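Local coordinates for protein enoyl-CoA hydratase subunit II (PDB 2EJ5) that probably hydrates the double bond of enoyl-CoA thioesters, as a trimeric member of the crotonase family, and may act in phenylacetic acid breakdown, at residues 217-220 and 221-225; 228-231 and 232-235. All blocks are in the same frame, centred on the assembly; numbering follows the deposited sequence.

Interaction 1: 217-220 and 221-225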
# COMPACT_ATOMS: atom_id res chain seq x y z
N THR A 217 8.24 -12.19 -0.89
CA THR A 217 8.99 -12.77 -2.01
C THR A 217 8.90 -11.93 -3.30
O THR A 217 8.15 -10.97 -3.38
CB THR A 217 8.60 -14.31 -2.23
OG1 THR A 217 9.73 -15.04 -2.74
CG2 THR A 217 7.40 -14.46 -3.17
N THR A 218 9.69 -12.27 -4.31
CA THR A 218 9.65 -11.58 -5.60
C THR A 218 8.54 -12.14 -6.50
O THR A 218 8.06 -13.25 -6.29
CB THR A 218 10.95 -11.76 -6.37
OG1 THR A 218 11.16 -13.17 -6.59
CG2 THR A 218 12.16 -11.16 -5.61
N PHE A 219 8.15 -11.40 -7.53
CA PHE A 219 7.10 -11.86 -8.45
C PHE A 219 7.31 -13.28 -9.00
O PHE A 219 6.40 -14.11 -8.96
CB PHE A 219 6.95 -10.91 -9.63
CG PHE A 219 5.81 -11.24 -10.53
CD1 PHE A 219 4.50 -11.10 -10.07
CD2 PHE A 219 6.02 -11.69 -11.81
CE1 PHE A 219 3.44 -11.41 -10.87
CE2 PHE A 219 4.97 -12.00 -12.63
CZ PHE A 219 3.67 -11.86 -12.17
N ASP A 220 8.51 -13.54 -9.53
CA ASP A 220 8.84 -14.84 -10.10
C ASP A 220 8.66 -15.97 -9.10
O ASP A 220 8.06 -17.00 -9.41
CB ASP A 220 10.25 -14.84 -10.68
CG ASP A 220 10.34 -14.09 -11.99
OD1 ASP A 220 9.29 -13.96 -12.68
OD2 ASP A 220 11.46 -13.63 -12.35
N ARG A 221 9.16 -15.79 -7.89
CA ARG A 221 9.06 -16.84 -6.90
C ARG A 221 7.62 -16.95 -6.43
O ARG A 221 7.13 -18.06 -6.23
CB ARG A 221 9.98 -16.57 -5.72
CG ARG A 221 11.45 -16.86 -6.05
CD ARG A 221 12.38 -16.33 -4.94
NE ARG A 221 12.33 -17.18 -3.74
CZ ARG A 221 12.95 -18.36 -3.60
NH1 ARG A 221 13.68 -18.88 -4.58
NH2 ARG A 221 12.83 -19.03 -2.47
N TYR A 222 6.94 -15.81 -6.31
CA TYR A 222 5.53 -15.79 -5.93
C TYR A 222 4.67 -16.74 -6.80
O TYR A 222 3.87 -17.52 -6.28
CB TYR A 222 4.93 -14.38 -5.99
CG TYR A 222 3.50 -14.47 -5.58
CD1 TYR A 222 3.16 -14.54 -4.23
CD2 TYR A 222 2.49 -14.58 -6.55
CE1 TYR A 222 1.82 -14.69 -3.84
CE2 TYR A 222 1.15 -14.74 -6.16
CZ TYR A 222 0.84 -14.81 -4.82
OH TYR A 222 -0.44 -14.99 -4.42
N LEU A 223 4.82 -16.66 -8.11
CA LEU A 223 4.06 -17.53 -9.01
C LEU A 223 4.32 -19.04 -8.74
O LEU A 223 3.43 -19.85 -8.93
CB LEU A 223 4.38 -17.24 -10.49
CG LEU A 223 4.09 -15.81 -10.99
CD1 LEU A 223 4.38 -15.58 -12.48
CD2 LEU A 223 2.63 -15.53 -10.69
N GLU A 224 5.54 -19.40 -8.36
CA GLU A 224 5.83 -20.81 -8.03
C GLU A 224 5.10 -21.21 -6.73
O GLU A 224 4.49 -22.28 -6.68
CB GLU A 224 7.34 -21.11 -7.94
CG GLU A 224 8.11 -21.11 -9.27
CD GLU A 224 7.82 -22.32 -10.16
OE1 GLU A 224 7.06 -23.25 -9.76
OE2 GLU A 224 8.35 -22.35 -11.31
N ARG A 225 5.10 -20.32 -5.73
CA ARG A 225 4.33 -20.55 -4.49
C ARG A 225 2.82 -20.68 -4.78
O ARG A 225 2.12 -21.53 -4.23
CB ARG A 225 4.57 -19.41 -3.47
CG ARG A 225 6.07 -19.17 -3.05
CD ARG A 225 6.72 -20.38 -2.22
NE ARG A 225 7.16 -21.48 -3.08
CZ ARG A 225 8.26 -21.49 -3.84
NH1 ARG A 225 9.07 -20.43 -3.90
NH2 ARG A 225 8.54 -22.56 -4.58
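Phe219 and Leu223, one helical turn apart, meet where the leucine reaches back over the rim of one face of the aromatic ring: CG of Leu223 lies 4.1 Å above the plane of the Phe219 ring, offset toward its rim, and Leu223 CD1 comes to 3.6 Å from Phe219 CE2. The phenylalanine has CG anti to the backbone N (chi1 -174°), which lays the ring alongside the next turn, where the extended leucine can reach its face. Shortening Leu223 to an alanine is likely to open a gap over this face and leave the ring freer to turn. In the trimer the same ring stacks on His91 and meets Tyr144 edge-to-face, both of the second subunit, so the intrahelical pair is also part of the subunit interface.

Just before the helix, Thr217 lies across the side chain of Arg221 at about a right angle. Its OG1 is 3.4 Å from Arg221 CB and near the plane of the guanidinium, at the edge, while CG2 turns inward to 3.4 Å from Tyr222 N. This methyl also sits at the edge of the Tyr222 ring, which itself leads away to pack on Leu210 and Ser214 of helix 201-216. Thr218 places OG1 between its backbone N and carbonyl carbon (chi1 60°), which sets the hydroxyl 3.7 Å from Arg221 CB and beside the arginine chain.

Two backbone bonds start the helix: Tyr222 N donates to Thr218 O at 2.8 Å, and Leu223 N to Phe219 O at 3.1 Å. With Thr218 at the N-cap position, the arrangement is a helix N-terminus, here the start of helix 219-235 in the C-terminal helical region characteristic of the crotonase fold.

Interaction 2: 228-231 and 232-235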
# COMPACT_ATOMS: atom_id res chain seq x y z
N GLU A 228 1.86 -24.09 -6.37
CA GLU A 228 1.81 -25.11 -5.32
C GLU A 228 0.54 -25.04 -4.44
O GLU A 228 -0.07 -26.07 -4.14
CB GLU A 228 3.08 -25.06 -4.45
CG GLU A 228 3.19 -26.20 -3.40
CD GLU A 228 2.86 -27.62 -3.95
OE1 GLU A 228 3.27 -27.97 -5.10
OE2 GLU A 228 2.19 -28.38 -3.22
N CYS A 229 0.13 -23.83 -4.04
CA CYS A 229 -1.11 -23.67 -3.25
C CYS A 229 -2.35 -24.15 -3.96
O CYS A 229 -3.25 -24.72 -3.33
CB CYS A 229 -1.29 -22.22 -2.81
SG CYS A 229 -0.09 -21.82 -1.56
N GLN A 230 -2.39 -23.93 -5.27
CA GLN A 230 -3.55 -24.25 -6.08
C GLN A 230 -3.60 -25.74 -6.36
O GLN A 230 -4.69 -26.25 -6.52
CB GLN A 230 -3.54 -23.50 -7.42
CG GLN A 230 -4.91 -23.45 -8.12
CD GLN A 230 -5.87 -22.54 -7.39
OE1 GLN A 230 -6.24 -22.78 -6.20
NE2 GLN A 230 -6.27 -21.47 -8.06
N ARG A 231 -2.44 -26.42 -6.48
CA ARG A 231 -2.42 -27.90 -6.59
C ARG A 231 -3.08 -28.47 -5.36
O ARG A 231 -3.99 -29.30 -5.49
CB ARG A 231 -0.98 -28.45 -6.78
CG ARG A 231 -0.88 -29.97 -6.92
CD ARG A 231 0.54 -30.47 -6.71
NE ARG A 231 0.98 -30.31 -5.32
CZ ARG A 231 0.72 -31.15 -4.32
NH1 ARG A 231 0.03 -32.27 -4.53
NH2 ARG A 231 1.17 -30.87 -3.09
N ILE A 232 -2.71 -27.95 -4.20
CA ILE A 232 -3.36 -28.33 -2.92
C ILE A 232 -4.88 -28.00 -2.87
O ILE A 232 -5.68 -28.89 -2.55
CB ILE A 232 -2.65 -27.73 -1.65
CG1 ILE A 232 -1.16 -28.14 -1.60
CG2 ILE A 232 -3.39 -28.13 -0.34
CD1 ILE A 232 -0.22 -27.16 -0.85
N ALA A 233 -5.28 -26.76 -3.19
CA ALA A 233 -6.70 -26.45 -3.08
C ALA A 233 -7.49 -27.35 -4.03
O ALA A 233 -8.60 -27.76 -3.71
CB ALA A 233 -6.98 -24.94 -3.38
N GLY A 234 -6.87 -27.69 -5.16
CA GLY A 234 -7.51 -28.43 -6.21
C GLY A 234 -7.80 -29.88 -5.85
O GLY A 234 -8.66 -30.48 -6.46
N LEU A 235 -7.11 -30.41 -4.85
CA LEU A 235 -7.21 -31.80 -4.45
C LEU A 235 -8.26 -31.96 -3.38
O LEU A 235 -8.68 -33.07 -3.08
CB LEU A 235 -5.86 -32.30 -3.92
CG LEU A 235 -4.81 -32.66 -4.98
CD1 LEU A 235 -3.45 -32.82 -4.30
CD2 LEU A 235 -5.23 -33.97 -5.70
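Arg231 and Glu228 form an i to i+3 salt bridge on the surface of helix 219-235, in the C-terminal helical region of the crotonase fold, and both lie against Ile232 of the following turn. NH2 of Arg231 donates to Glu228 OE2 at 2.7 Å, using the syn lone pair of that oxygen, and Arg231 NE reaches the same OE2 at 3.1 Å. The guanidinium thus grips one carboxylate oxygen side-on with two nitrogens, the acceptor lying in its plane; a weak bond from Arg231 NE to Glu228 OE1 is the third. The glutamate chain is bent at chi2 (45°), which carries the carboxylate forward along the helix to meet the arginine.

Gln230 points its amide to the second subunit, where NE2 donates to Asp139 OD2 and Val137 O; Gln230 OE1 passes 3.6 Å from Ala233 CB. The buried Gln230 amide is thereby tied to the neighbouring chain through its NE2.

The backbone carries the regular ladder of the helix. Ile232 N donates to Glu228 O with a nearly straight N-H...O angle of 171°, and Ala233 N to Cys229 O at 2.9 Å. Gly234 N completes the series to Gln230 O along a more bent path, with the donor above the carbonyl plane.

Apolar packing lies beyond these bonds. Cys229, Ile232 and Ala233 pack on Leu206 of helix 201-216, joining helix 219-235 to helix 201-216, while Ala233 also touches Gly135 of the second subunit. Beside the salt bridge, the CG1 branch of Ile232 passes obliquely beside the carboxylate, with CD1 3.6 Å from Glu228 OE2. At the far side of the guanidinium, Leu235 CD1 approaches Arg231 NH1 to 3.5 Å.

In the fold
Both interactions use helix 219-235, in series along the chain: interaction 1 spans its N-cap and first turns and interaction 2 its last, with their centres about 16 Å apart and no direct touch between them. Each sits some 24 to 25 Å from the centre of the chain, on the same side. At both places the helix is shared between two neighbours, helix 201-216 of its own chain and the second subunit, so residues 217-225 and 228-235 repeat one scheme: one set of side chains turned to helix 201-216, another to the adjacent copy. This is consistent with a C-terminal helical region that helps hold the crotonase trimer together.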